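Local structure of nicotinate-nucleotide diphosphorylase (Carboxylating) (Streptococcus pyogenes GA06023, 5HUO) at residues S140-M145 / H297-L302; G77-L82 / D107-G112; N134-L139 / L302-K307; F161-T166 / Y289-S294. The protein catalyses the formation of nicotinate mononucleotide, CO2 and diphosphate from quinolinate and 5-phospho-alpha-D-ribose 1-diphosphate, a step of NAD(+) biosynthesis. One frame throughout, in Å; residues are numbered along the deposited sequence.

Interaction 1 (S140-M145 / H297-L302). With SO4 (sulfate ion), chain I.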
loop_
_atom_site.group_PDB
_atom_site.type_symbol
_atom_site.label_atom_id
_atom_site.label_comp_id
_atom_site.label_asym_id
_atom_site.label_seq_id
_atom_site.Cartn_x
_atom_site.Cartn_y
_atom_site.Cartn_z
ATOM N N SER A 140 -21.521 2.222 -18.236
ATOM C CA SER A 140 -22.790 2.269 -18.969
ATOM C C SER A 140 -22.593 1.939 -20.459
ATOM O O SER A 140 -23.409 1.354 -21.122
ATOM C CB SER A 140 -23.449 3.638 -18.783
ATOM O OG SER A 140 -23.891 3.806 -17.425
ATOM N N GLY A 141 -21.440 2.323 -20.947
ATOM C CA GLY A 141 -21.004 1.999 -22.323
ATOM C C GLY A 141 -20.904 0.525 -22.567
ATOM O O GLY A 141 -21.420 0.018 -23.566
ATOM N N ILE A 142 -20.317 -0.175 -21.602
ATOM C CA ILE A 142 -20.190 -1.633 -21.683
ATOM C C ILE A 142 -21.545 -2.305 -21.574
ATOM O O ILE A 142 -21.863 -3.242 -22.325
ATOM C CB ILE A 142 -19.229 -2.157 -20.608
ATOM C CG1 ILE A 142 -17.801 -1.763 -20.991
ATOM C CG2 ILE A 142 -19.321 -3.669 -20.459
ATOM C CD1 ILE A 142 -16.792 -1.976 -19.869
ATOM N N ALA A 143 -22.336 -1.853 -20.613
ATOM C CA ALA A 143 -23.688 -2.458 -20.390
ATOM C C ALA A 143 -24.539 -2.310 -21.650
ATOM O O ALA A 143 -25.134 -3.269 -22.136
ATOM C CB ALA A 143 -24.364 -1.840 -19.218
ATOM N N SER A 144 -24.500 -1.109 -22.198
ATOM C CA SER A 144 -25.210 -0.763 -23.433
ATOM C C SER A 144 -24.802 -1.711 -24.568
ATOM O O SER A 144 -25.630 -2.291 -25.295
ATOM C CB SER A 144 -24.933 0.662 -23.814
ATOM O OG SER A 144 -25.519 1.590 -22.898
ATOM N N MET A 145 -23.502 -1.852 -24.730
ATOM C CA MET A 145 -22.982 -2.670 -25.828
ATOM C C MET A 145 -23.367 -4.147 -25.654
ATOM O O MET A 145 -23.737 -4.807 -26.618
ATOM C CB MET A 145 -21.473 -2.514 -25.962
ATOM C CG MET A 145 -20.945 -3.088 -27.258
ATOM S SD MET A 145 -19.174 -2.875 -27.235
ATOM C CE MET A 145 -18.691 -3.749 -28.755
ATOM N N HIS A 297 -13.047 -4.762 -24.367
ATOM C CA HIS A 297 -11.814 -4.059 -24.885
ATOM C C HIS A 297 -12.073 -2.889 -25.839
ATOM O O HIS A 297 -11.176 -2.105 -26.095
ATOM C CB HIS A 297 -10.732 -5.029 -25.432
ATOM C CG HIS A 297 -11.085 -5.756 -26.690
ATOM N ND1 HIS A 297 -11.525 -5.120 -27.837
ATOM C CD2 HIS A 297 -10.991 -7.073 -27.010
ATOM C CE1 HIS A 297 -11.708 -6.009 -28.802
ATOM N NE2 HIS A 297 -11.408 -7.203 -28.324
ATOM N N SER A 298 -13.293 -2.790 -26.371
ATOM C CA SER A 298 -13.643 -1.850 -27.466
ATOM C C SER A 298 -15.056 -1.247 -27.306
ATOM O O SER A 298 -15.723 -0.935 -28.285
ATOM C CB SER A 298 -13.545 -2.538 -28.831
ATOM O OG SER A 298 -12.197 -2.820 -29.160
ATOM N N ALA A 299 -15.454 -1.032 -26.063
ATOM C CA ALA A 299 -16.746 -0.447 -25.789
ATOM C C ALA A 299 -16.673 1.044 -25.849
ATOM O O ALA A 299 -15.772 1.628 -25.309
ATOM C CB ALA A 299 -17.217 -0.869 -24.426
ATOM N N LYS A 300 -17.615 1.662 -26.530
ATOM C CA LYS A 300 -17.727 3.111 -26.556
ATOM C C LYS A 300 -18.285 3.552 -25.236
ATOM O O LYS A 300 -19.105 2.859 -24.669
ATOM C CB LYS A 300 -18.627 3.558 -27.699
ATOM C CG LYS A 300 -17.919 3.471 -29.032
ATOM C CD LYS A 300 -18.844 3.889 -30.178
ATOM C CE LYS A 300 -18.136 4.038 -31.544
ATOM N NZ LYS A 300 -18.899 4.873 -32.532
ATOM N N SER A 301 -17.856 4.672 -24.701
ATOM C CA SER A 301 -18.449 5.082 -23.451
ATOM C C SER A 301 -19.790 5.737 -23.763
ATOM O O SER A 301 -19.979 6.222 -24.836
ATOM C CB SER A 301 -17.520 5.935 -22.562
ATOM O OG SER A 301 -17.043 6.989 -23.307
ATOM N N LEU A 302 -20.709 5.724 -22.809
ATOM C CA LEU A 302 -22.008 6.331 -22.981
ATOM C C LEU A 302 -21.990 7.738 -22.417
ATOM O O LEU A 302 -21.608 7.954 -21.274
ATOM C CB LEU A 302 -23.070 5.513 -22.262
ATOM C CG LEU A 302 -24.517 5.811 -22.642
ATOM C CD1 LEU A 302 -24.784 5.150 -23.992
ATOM C CD2 LEU A 302 -25.480 5.237 -21.592
HETATM S S SO4 I . -12.399 -11.087 -29.558
HETATM O O1 SO4 I . -13.175 -11.077 -30.806
HETATM O O2 SO4 I . -13.259 -11.617 -28.501
HETATM O O3 SO4 I . -11.339 -12.072 -29.673
HETATM O O4 SO4 I . -11.823 -9.767 -29.214
#

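Interaction 2 (G77-L82 / D107-G112)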
loop_
_atom_site.group_PDB
_atom_site.type_symbol
_atom_site.label_atom_id
_atom_site.label_comp_id
_atom_site.label_asym_id
_atom_site.label_seq_id
_atom_site.Cartn_x
_atom_site.Cartn_y
_atom_site.Cartn_z
ATOM N N GLY A 77 -29.207 4.182 -24.087
ATOM C CA GLY A 77 -28.537 2.957 -23.790
ATOM C C GLY A 77 -28.970 2.363 -22.473
ATOM O O GLY A 77 -30.104 2.545 -22.045
ATOM N N VAL A 78 -28.044 1.667 -21.826
ATOM C CA VAL A 78 -28.312 1.032 -20.548
ATOM C C VAL A 78 -27.469 1.604 -19.430
ATOM O O VAL A 78 -26.313 1.835 -19.601
ATOM C CB VAL A 78 -28.068 -0.469 -20.635
ATOM C CG1 VAL A 78 -28.465 -1.175 -19.357
ATOM C CG2 VAL A 78 -28.877 -1.031 -21.772
ATOM N N LEU A 79 -28.096 1.802 -18.280
ATOM C CA LEU A 79 -27.444 2.438 -17.108
ATOM C C LEU A 79 -26.708 1.422 -16.299
ATOM O O LEU A 79 -27.274 0.421 -15.862
ATOM C CB LEU A 79 -28.444 3.150 -16.202
ATOM C CG LEU A 79 -27.956 3.718 -14.863
ATOM C CD1 LEU A 79 -27.034 4.912 -15.053
ATOM C CD2 LEU A 79 -29.144 4.117 -13.971
ATOM N N ALA A 80 -25.421 1.680 -16.092
ATOM C CA ALA A 80 -24.567 0.802 -15.227
ATOM C C ALA A 80 -23.547 1.626 -14.498
ATOM O O ALA A 80 -22.928 2.515 -15.087
ATOM C CB ALA A 80 -23.879 -0.297 -16.050
ATOM N N GLY A 81 -23.337 1.270 -13.242
ATOM C CA GLY A 81 -22.348 1.949 -12.397
ATOM C C GLY A 81 -22.865 3.118 -11.574
ATOM O O GLY A 81 -22.118 3.936 -11.109
ATOM N N LEU A 82 -24.141 3.170 -11.367
ATOM C CA LEU A 82 -24.757 4.290 -10.616
ATOM C C LEU A 82 -24.250 4.397 -9.150
ATOM O O LEU A 82 -23.969 5.469 -8.692
ATOM C CB LEU A 82 -26.266 4.136 -10.586
ATOM C CG LEU A 82 -27.008 5.338 -9.995
ATOM C CD1 LEU A 82 -26.890 6.546 -10.929
ATOM C CD2 LEU A 82 -28.475 5.020 -9.787
ATOM N N ASP A 107 -31.549 -0.261 -16.081
ATOM C CA ASP A 107 -32.663 0.515 -16.683
ATOM C C ASP A 107 -32.253 1.142 -17.958
ATOM O O ASP A 107 -31.117 1.465 -18.139
ATOM C CB ASP A 107 -33.162 1.618 -15.759
ATOM C CG ASP A 107 -33.922 1.097 -14.548
ATOM O OD1 ASP A 107 -34.136 -0.128 -14.450
ATOM O OD2 ASP A 107 -34.266 1.908 -13.655
ATOM N N ARG A 108 -33.194 1.265 -18.866
ATOM C CA ARG A 108 -32.940 1.891 -20.169
ATOM C C ARG A 108 -32.907 3.388 -19.991
ATOM O O ARG A 108 -33.632 3.913 -19.196
ATOM C CB ARG A 108 -33.923 1.445 -21.257
ATOM C CG ARG A 108 -33.590 0.028 -21.747
ATOM C CD ARG A 108 -33.770 -0.194 -23.265
ATOM N NE ARG A 108 -34.038 -1.605 -23.658
ATOM C CZ ARG A 108 -35.255 -2.181 -23.721
ATOM N NH1 ARG A 108 -36.382 -1.501 -23.408
ATOM N NH2 ARG A 108 -35.354 -3.463 -24.085
ATOM N N LEU A 109 -32.034 4.050 -20.732
ATOM C CA LEU A 109 -31.861 5.512 -20.703
ATOM C C LEU A 109 -32.167 6.126 -22.065
ATOM O O LEU A 109 -31.992 5.525 -23.146
ATOM C CB LEU A 109 -30.454 5.898 -20.373
ATOM C CG LEU A 109 -29.879 5.400 -19.072
ATOM C CD1 LEU A 109 -28.376 5.544 -19.035
ATOM C CD2 LEU A 109 -30.509 6.143 -17.942
ATOM N N THR A 110 -32.684 7.325 -21.983
ATOM C CA THR A 110 -32.925 8.139 -23.146
ATOM C C THR A 110 -32.365 9.481 -22.866
ATOM O O THR A 110 -32.539 9.993 -21.767
ATOM C CB THR A 110 -34.432 8.306 -23.362
ATOM O OG1 THR A 110 -35.013 7.028 -23.525
ATOM C CG2 THR A 110 -34.722 9.105 -24.581
ATOM N N SER A 111 -31.798 10.099 -23.879
ATOM C CA SER A 111 -31.205 11.409 -23.719
ATOM C C SER A 111 -32.177 12.438 -23.127
ATOM O O SER A 111 -33.329 12.578 -23.555
ATOM C CB SER A 111 -30.658 11.920 -25.044
ATOM O OG SER A 111 -30.211 13.248 -24.930
ATOM N N GLY A 112 -31.639 13.158 -22.142
ATOM C CA GLY A 112 -32.341 14.178 -21.398
ATOM C C GLY A 112 -32.872 13.692 -20.080
ATOM O O GLY A 112 -33.424 14.486 -19.314
#

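Interaction 3 (N134-L139 / L302-K307)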
loop_
_atom_site.group_PDB
_atom_site.type_symbol
_atom_site.label_atom_id
_atom_site.label_comp_id
_atom_site.label_asym_id
_atom_site.label_seq_id
_atom_site.Cartn_x
_atom_site.Cartn_y
_atom_site.Cartn_z
ATOM N N ASN A 134 -16.470 9.508 -15.385
ATOM C CA ASN A 134 -15.586 8.573 -16.066
ATOM C C ASN A 134 -15.949 7.132 -15.737
ATOM O O ASN A 134 -16.023 6.290 -16.629
ATOM C CB ASN A 134 -14.124 8.845 -15.725
ATOM C CG ASN A 134 -13.561 10.067 -16.457
ATOM O OD1 ASN A 134 -14.213 10.640 -17.305
ATOM N ND2 ASN A 134 -12.344 10.452 -16.137
ATOM N N PHE A 135 -16.238 6.840 -14.469
ATOM C CA PHE A 135 -16.693 5.487 -14.122
ATOM C C PHE A 135 -18.025 5.214 -14.787
ATOM O O PHE A 135 -18.168 4.277 -15.515
ATOM C CB PHE A 135 -16.784 5.268 -12.623
ATOM C CG PHE A 135 -15.469 4.901 -11.984
ATOM C CD1 PHE A 135 -14.993 3.639 -12.049
ATOM C CD2 PHE A 135 -14.684 5.884 -11.326
ATOM C CE1 PHE A 135 -13.770 3.322 -11.512
ATOM C CE2 PHE A 135 -13.467 5.557 -10.764
ATOM C CZ PHE A 135 -13.012 4.265 -10.860
ATOM N N LEU A 136 -18.981 6.084 -14.548
ATOM C CA LEU A 136 -20.359 5.897 -15.039
ATOM C C LEU A 136 -20.451 5.765 -16.545
ATOM O O LEU A 136 -21.133 4.902 -17.075
ATOM C CB LEU A 136 -21.229 7.027 -14.599
ATOM C CG LEU A 136 -22.726 6.809 -14.866
ATOM C CD1 LEU A 136 -23.305 5.807 -13.904
ATOM C CD2 LEU A 136 -23.471 8.129 -14.770
ATOM N N GLN A 137 -19.709 6.590 -17.248
ATOM C CA GLN A 137 -19.720 6.570 -18.716
ATOM C C GLN A 137 -19.177 5.270 -19.216
ATOM O O GLN A 137 -19.725 4.661 -20.121
ATOM C CB GLN A 137 -18.946 7.723 -19.283
ATOM C CG GLN A 137 -19.747 9.011 -19.222
ATOM C CD GLN A 137 -19.015 10.182 -19.762
ATOM O OE1 GLN A 137 -17.810 10.087 -20.071
ATOM N NE2 GLN A 137 -19.671 11.322 -19.810
ATOM N N HIS A 138 -18.105 4.833 -18.610
ATOM C CA HIS A 138 -17.380 3.618 -19.087
ATOM C C HIS A 138 -18.240 2.353 -18.875
ATOM O O HIS A 138 -18.400 1.529 -19.792
ATOM C CB HIS A 138 -16.045 3.491 -18.332
ATOM C CG HIS A 138 -15.235 2.294 -18.684
ATOM N ND1 HIS A 138 -14.540 2.191 -19.859
ATOM C CD2 HIS A 138 -14.973 1.146 -18.008
ATOM C CE1 HIS A 138 -13.892 1.032 -19.909
ATOM N NE2 HIS A 138 -14.142 0.371 -18.795
ATOM N N LEU A 139 -18.794 2.238 -17.671
ATOM C CA LEU A 139 -19.544 1.079 -17.325
ATOM C C LEU A 139 -20.880 1.071 -18.108
ATOM O O LEU A 139 -21.354 0.004 -18.541
ATOM C CB LEU A 139 -19.761 0.996 -15.815
ATOM C CG LEU A 139 -18.472 0.890 -15.020
ATOM C CD1 LEU A 139 -18.771 0.759 -13.547
ATOM C CD2 LEU A 139 -17.657 -0.296 -15.397
ATOM N N LEU A 302 -20.709 5.724 -22.809
ATOM C CA LEU A 302 -22.008 6.331 -22.981
ATOM C C LEU A 302 -21.990 7.738 -22.417
ATOM O O LEU A 302 -21.608 7.954 -21.274
ATOM C CB LEU A 302 -23.070 5.513 -22.262
ATOM C CG LEU A 302 -24.517 5.811 -22.642
ATOM C CD1 LEU A 302 -24.784 5.150 -23.992
ATOM C CD2 LEU A 302 -25.480 5.237 -21.592
ATOM N N ASP A 303 -22.499 8.693 -23.184
ATOM C CA ASP A 303 -22.458 10.100 -22.793
ATOM C C ASP A 303 -23.497 10.497 -21.660
ATOM O O ASP A 303 -24.696 10.079 -21.697
ATOM C CB ASP A 303 -22.598 10.961 -24.030
ATOM C CG ASP A 303 -22.152 12.443 -23.788
ATOM O OD1 ASP A 303 -21.440 12.756 -22.798
ATOM O OD2 ASP A 303 -22.539 13.315 -24.606
ATOM N N PHE A 304 -22.995 11.188 -20.637
ATOM C CA PHE A 304 -23.776 11.794 -19.569
ATOM C C PHE A 304 -23.207 13.206 -19.344
ATOM O O PHE A 304 -22.102 13.489 -19.765
ATOM C CB PHE A 304 -23.633 11.077 -18.212
ATOM C CG PHE A 304 -24.267 9.724 -18.130
ATOM C CD1 PHE A 304 -23.602 8.588 -18.632
ATOM C CD2 PHE A 304 -25.482 9.551 -17.534
ATOM C CE1 PHE A 304 -24.159 7.338 -18.548
ATOM C CE2 PHE A 304 -26.060 8.287 -17.429
ATOM C CZ PHE A 304 -25.406 7.189 -17.935
ATOM N N SER A 305 -23.964 14.068 -18.657
ATOM C CA SER A 305 -23.419 15.300 -18.180
ATOM C C SER A 305 -24.018 15.665 -16.835
ATOM O O SER A 305 -25.072 15.238 -16.461
ATOM C CB SER A 305 -23.649 16.416 -19.169
ATOM O OG SER A 305 -24.939 16.993 -18.968
ATOM N N MET A 306 -23.277 16.467 -16.094
ATOM C CA MET A 306 -23.723 17.039 -14.813
ATOM C C MET A 306 -23.871 18.531 -15.022
ATOM O O MET A 306 -22.905 19.223 -15.347
ATOM C CB MET A 306 -22.736 16.801 -13.713
ATOM C CG MET A 306 -22.954 15.507 -13.024
ATOM S SD MET A 306 -21.658 15.098 -11.841
ATOM C CE MET A 306 -21.531 16.569 -10.821
ATOM N N LYS A 307 -25.087 19.006 -14.850
ATOM C CA LYS A 307 -25.448 20.369 -15.190
ATOM C C LYS A 307 -26.523 20.875 -14.227
ATOM O O LYS A 307 -27.075 20.122 -13.415
ATOM C CB LYS A 307 -25.962 20.424 -16.669
ATOM C CG LYS A 307 -24.973 20.975 -17.664
ATOM C CD LYS A 307 -25.126 20.353 -19.037
ATOM C CE LYS A 307 -23.922 20.706 -19.955
ATOM N NZ LYS A 307 -23.828 19.863 -21.214
#

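Interaction 4 (F161-T166 / Y289-S294). With SO4 (sulfate ion), chain I; SO4 (sulfate ion), chain J.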
loop_
_atom_site.group_PDB
_atom_site.type_symbol
_atom_site.label_atom_id
_atom_site.label_comp_id
_atom_site.label_asym_id
_atom_site.label_seq_id
_atom_site.Cartn_x
_atom_site.Cartn_y
_atom_site.Cartn_z
ATOM N N PHE A 161 -21.325 -14.126 -23.289
ATOM C CA PHE A 161 -20.258 -14.153 -22.251
ATOM C C PHE A 161 -19.122 -13.217 -22.590
ATOM O O PHE A 161 -18.865 -12.906 -23.752
ATOM C CB PHE A 161 -19.668 -15.522 -22.103
ATOM C CG PHE A 161 -20.401 -16.399 -21.145
ATOM C CD1 PHE A 161 -21.681 -16.796 -21.401
ATOM C CD2 PHE A 161 -19.787 -16.877 -20.011
ATOM C CE1 PHE A 161 -22.362 -17.640 -20.535
ATOM C CE2 PHE A 161 -20.450 -17.734 -19.140
ATOM C CZ PHE A 161 -21.751 -18.114 -19.394
ATOM N N ASP A 162 -18.489 -12.717 -21.553
ATOM C CA ASP A 162 -17.322 -11.872 -21.699
ATOM C C ASP A 162 -16.048 -12.699 -21.645
ATOM O O ASP A 162 -16.073 -13.921 -21.733
ATOM C CB ASP A 162 -17.326 -10.770 -20.648
ATOM C CG ASP A 162 -17.413 -11.290 -19.250
ATOM O OD1 ASP A 162 -16.965 -12.414 -18.970
ATOM O OD2 ASP A 162 -17.975 -10.565 -18.397
ATOM N N THR A 163 -14.923 -12.029 -21.483
ATOM C CA THR A 163 -13.579 -12.661 -21.583
ATOM C C THR A 163 -12.605 -12.017 -20.583
ATOM O O THR A 163 -13.007 -11.223 -19.728
ATOM C CB THR A 163 -12.991 -12.452 -23.005
ATOM O OG1 THR A 163 -12.805 -11.051 -23.256
ATOM C CG2 THR A 163 -13.893 -13.014 -24.062
ATOM N N ARG A 164 -11.329 -12.335 -20.730
ATOM C CA ARG A 164 -10.284 -11.703 -19.939
ATOM C C ARG A 164 -9.667 -10.547 -20.645
ATOM O O ARG A 164 -8.625 -10.051 -20.257
ATOM C CB ARG A 164 -9.211 -12.703 -19.568
ATOM C CG ARG A 164 -9.573 -13.523 -18.348
ATOM C CD ARG A 164 -8.708 -14.779 -18.220
ATOM N NE ARG A 164 -7.270 -14.483 -18.146
ATOM C CZ ARG A 164 -6.394 -14.884 -19.052
ATOM N NH1 ARG A 164 -6.774 -15.591 -20.148
ATOM N NH2 ARG A 164 -5.143 -14.599 -18.901
ATOM N N LYS A 165 -10.267 -10.132 -21.755
ATOM C CA LYS A 165 -9.714 -9.015 -22.552
ATOM C C LYS A 165 -10.315 -7.745 -22.018
ATOM O O LYS A 165 -11.212 -7.132 -22.629
ATOM C CB LYS A 165 -10.025 -9.217 -23.998
ATOM C CG LYS A 165 -9.431 -10.519 -24.491
ATOM C CD LYS A 165 -9.529 -10.613 -25.978
ATOM C CE LYS A 165 -9.107 -11.988 -26.426
ATOM N NZ LYS A 165 -8.972 -12.026 -27.930
ATOM N N THR A 166 -9.847 -7.404 -20.826
ATOM C CA THR A 166 -10.419 -6.330 -20.013
ATOM C C THR A 166 -9.391 -5.242 -19.745
ATOM O O THR A 166 -8.220 -5.386 -19.980
ATOM C CB THR A 166 -10.887 -6.852 -18.668
ATOM O OG1 THR A 166 -9.826 -7.578 -18.025
ATOM C CG2 THR A 166 -12.089 -7.764 -18.850
ATOM N N TYR A 289 -23.506 -20.996 -25.281
ATOM C CA TYR A 289 -23.178 -19.559 -25.309
ATOM C C TYR A 289 -22.135 -19.135 -26.358
ATOM O O TYR A 289 -21.524 -19.966 -27.014
ATOM C CB TYR A 289 -22.724 -19.102 -23.954
ATOM C CG TYR A 289 -21.409 -19.676 -23.454
ATOM C CD1 TYR A 289 -21.351 -20.935 -22.883
ATOM C CD2 TYR A 289 -20.272 -18.912 -23.429
ATOM C CE1 TYR A 289 -20.177 -21.407 -22.323
ATOM C CE2 TYR A 289 -19.088 -19.378 -22.881
ATOM C CZ TYR A 289 -19.039 -20.639 -22.330
ATOM O OH TYR A 289 -17.845 -21.118 -21.805
ATOM N N VAL A 290 -22.021 -17.826 -26.536
ATOM C CA VAL A 290 -20.945 -17.223 -27.286
ATOM C C VAL A 290 -20.213 -16.215 -26.430
ATOM O O VAL A 290 -20.758 -15.685 -25.443
ATOM C CB VAL A 290 -21.444 -16.467 -28.507
ATOM C CG1 VAL A 290 -22.178 -17.418 -29.417
ATOM C CG2 VAL A 290 -22.317 -15.276 -28.138
ATOM N N SER A 291 -18.981 -15.928 -26.806
ATOM C CA SER A 291 -18.146 -14.941 -26.042
ATOM C C SER A 291 -17.542 -13.904 -26.961
ATOM O O SER A 291 -17.153 -14.213 -28.104
ATOM C CB SER A 291 -17.043 -15.641 -25.197
ATOM O OG SER A 291 -16.061 -16.266 -26.039
ATOM N N SER A 292 -17.392 -12.712 -26.425
ATOM C CA SER A 292 -16.830 -11.598 -27.157
ATOM C C SER A 292 -15.883 -10.727 -26.291
ATOM O O SER A 292 -16.251 -10.156 -25.285
ATOM C CB SER A 292 -17.948 -10.722 -27.706
ATOM O OG SER A 292 -17.419 -9.669 -28.511
ATOM N N GLY A 293 -14.676 -10.553 -26.775
ATOM C CA GLY A 293 -13.734 -9.587 -26.176
ATOM C C GLY A 293 -14.102 -8.125 -26.357
ATOM O O GLY A 293 -13.736 -7.291 -25.546
ATOM N N SER A 294 -14.798 -7.827 -27.456
ATOM C CA SER A 294 -15.108 -6.423 -27.818
ATOM C C SER A 294 -15.978 -5.724 -26.798
ATOM O O SER A 294 -15.929 -4.516 -26.606
ATOM C CB SER A 294 -15.794 -6.371 -29.150
ATOM O OG SER A 294 -14.988 -6.988 -30.107
HETATM S S SO4 I . -12.399 -11.087 -29.558
HETATM O O1 SO4 I . -13.175 -11.077 -30.806
HETATM O O2 SO4 I . -13.259 -11.617 -28.501
HETATM O O3 SO4 I . -11.339 -12.072 -29.673
HETATM O O4 SO4 I . -11.823 -9.767 -29.214
HETATM S S SO4 J . -10.619 -16.313 -21.549
HETATM O O1 SO4 J . -11.531 -16.612 -22.684
HETATM O O2 SO4 J . -11.409 -15.831 -20.391
HETATM O O3 SO4 J . -9.835 -17.463 -21.062
HETATM O O4 SO4 J . -9.670 -15.319 -22.055
HETATM O O HOH W 1 -14.907 -9.434 -23.053
#

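Interaction 1 (S140-M145 / H297-L302)
Gly141 meets the backbone of the 297-302 loop directly. Its CA lies 3.1 Å from Lys300 O in a CA-H...O contact, and with no side chain in between the loop runs close along the helix. On one side of this point the methyl of Ala299 sits between two side chains. Ile142 CG1 touches Ala299 CB at 3.6 Å. Met145 reaches the same residue lengthwise: with CG opposite the backbone N (chi1 -167°) and the rest extended, SD lies 3.7 Å from Ala299 CA. On the other side Leu302 spreads its two branches over the helix. Leu302 CD2 packs on Ser140 CB at 3.8 Å, and CD1 comes equally near Ser144 OG.

The second shell fixes the serines. Ser144 OG donates to Ser140 O over 2.8 Å, while Ser144 N reaches the same oxygen from the opposite face of its carbonyl plane. Ser144 OG also bonds to Val78 N, and Ser140 OG to Ala80 O. Ile142 packs further on helix 171-180.

Beyond Ala299, His297 is held at both ring nitrogens. His297 ND1 shares a 2.7 Å hydrogen bond with Ser298 OG, and His297 NE2 donates to O4 of a sulfate. Ser301 OG bonds to His297 O of the second subunit. The loop therefore runs from an anion site, consistent with a phosphate-binding pocket of this phosphoribosyltransferase family, through a subunit interface to strand 304-311, and packs against helix 122-153 on the way.

Interaction 2 (G77-L82 / D107-G112)
Gly77 pairs with Leu109 through two backbone hydrogen bonds. Gly77 N donates to Leu109 O over 3.2 Å and approaches from above the carbonyl plane. The return bond, from Leu109 N to Gly77 O, is shorter at 2.8 Å, with an N-H...O angle of 163°. Gly77 O also receives a CA-H...O contact from Arg108 CA at 3.5 Å.

Val78 faces Arg108 in a non-hydrogen-bonded antiparallel pair, with both side chains on one face of the ribbon. The Val78 branch CG1 comes within 3.9 Å of Asp107 O. Arg108 is exposed. The two short strands, 77-78 and 108-109, form a small antiparallel ribbon of their own, separate from the four-stranded sheet of the same domain.

Leu79 extends the ladder by one more bond. Leu79 N donates to Asp107 O over 3.0 Å, nearly in line with the C=O bond. Its CB meets the end of Leu109: CD1 at 3.7 Å and CD2 at 4.0 Å. Leu109 places CG beside its own backbone N (chi1 -58°), on the ribbon face turned to Leu79. Both leucines also pack on Phe103 and Phe304.

Ala80 then leaves the ribbon. Helix 122-153 lies along this whole run, where Val78 packs on Ala147, Leu79 on Leu136 and Ser140, and the Ala80 methyl on Ala143. Gly81 takes the N-cap position of helix 82-92. Asp105 accepts there from Gly81 N through OD2 and from Leu82 N through OD1.

Interaction 3 (N134-L139 / L302-K307)
Gln137 and Leu302 bring their backbones together, with CA atoms 4.8 Å apart, and Leu302 N donates to Gln137 O over 3.1 Å with a nearly straight N-H...O angle of 167°. The donor stands above the plane of that carbonyl. Here helix 122-153 packs on strand 304-311, an outermost strand, within this chain, of a four-stranded antiparallel sheet. Helices against such a sheet form the alpha/beta sandwich of the N-terminal domain in this family. The strand comes late in the sequence, so the chain returns to the sandwich after building the other domain.

Leu136 and Phe304 carry the apolar part. Leu136 CD2 stands 3.5 Å above the centre of the Phe304 ring and only 5° off its normal, a CH-pi contact. The two side chains cross at about a right angle. Leu71 of the next strand, 66-73, lies against both, and Phe85 of helix 82-92 also packs on Leu136.

Gln137 comes to the same ring at its edge, with CG 3.9 Å from Phe304 CD1. With CG beside the backbone N (chi1 -78°) and the chain extended, the amide slides past the Phe304 side chain in the opposite direction and reaches its carbonyl. Amide and ring planes are nearly coplanar.

Asn134, one turn back, faces elsewhere: its ND2 bonds to Arg164 O of the second subunit. The strand keeps its own bonds to 66-73, as from Ser305 to Phe72. At the far end of Gln137, NE2 makes a weak, bent hydrogen bond to Phe304 O over 3.3 Å.

Interaction 4 (F161-T166 / Y289-S294)
Phe161 and Ser291 form a parallel bridge between strand ends. Two backbone bonds hold it: Phe161 N to Val290 O at 2.7 Å, and Ser292 N to Phe161 O at 3.1 Å.

The Phe161 and Tyr289 rings meet obliquely, centroids 4.0 Å apart and planes at 32°, with Tyr289 CD2 over the rim of the Phe161 face. Phe220 of the third subunit also meets the Tyr289 ring.

Polar bonds shape the 161-166 loop. Thr163 OG1 accepts from Lys165 N over 3.1 Å, an ST turn. The same hydroxyl bonds to a water that donates to Ser292 O at 2.7 Å, bridging the segments.

Both segments line one sulfate. Lys165, extended beyond CG, brings NZ to 2.9 Å from its O3. Gly293 N lies near its O2, modelled too close for the length to be trusted. Arg164 NH1 bonds weakly to a second sulfate, while its NH2 makes a salt bridge to Asp49 of the second subunit.

Strand 289-291 lies between strands 159-161 and 267-271 in the parallel sheet of the C-terminal open alpha/beta barrel domain. Asp162 OD1 accepts from His186 N and salt-bridges Lys175 of helix 171-180, and Ser292 leads into helix 294-297.

Overall arrangement
Interactions 1, 2 and 3 gather round helix 122-153, with centres 10 to 11 Å apart. Interactions 1 and 3 share Leu302 and follow each other along the helix. Interaction 2 is tied to interaction 1 by two serine hydroxyls of that helix. Interactions 2 and 3 meet where Leu109 CD1 touches Phe304 CZ at 3.6 Å. Interaction 4 lies in the open barrel domain and touches neither 2 nor 3, its centre about 22 Å from that of interaction 2. It does touch interaction 1, 13 Å away between centres, where His297 CB lies 3.5 Å from Lys165 O. The two also share a sulfate held by Lys165 and His297, with Gly293 N close by, probably marking a substrate phosphate position.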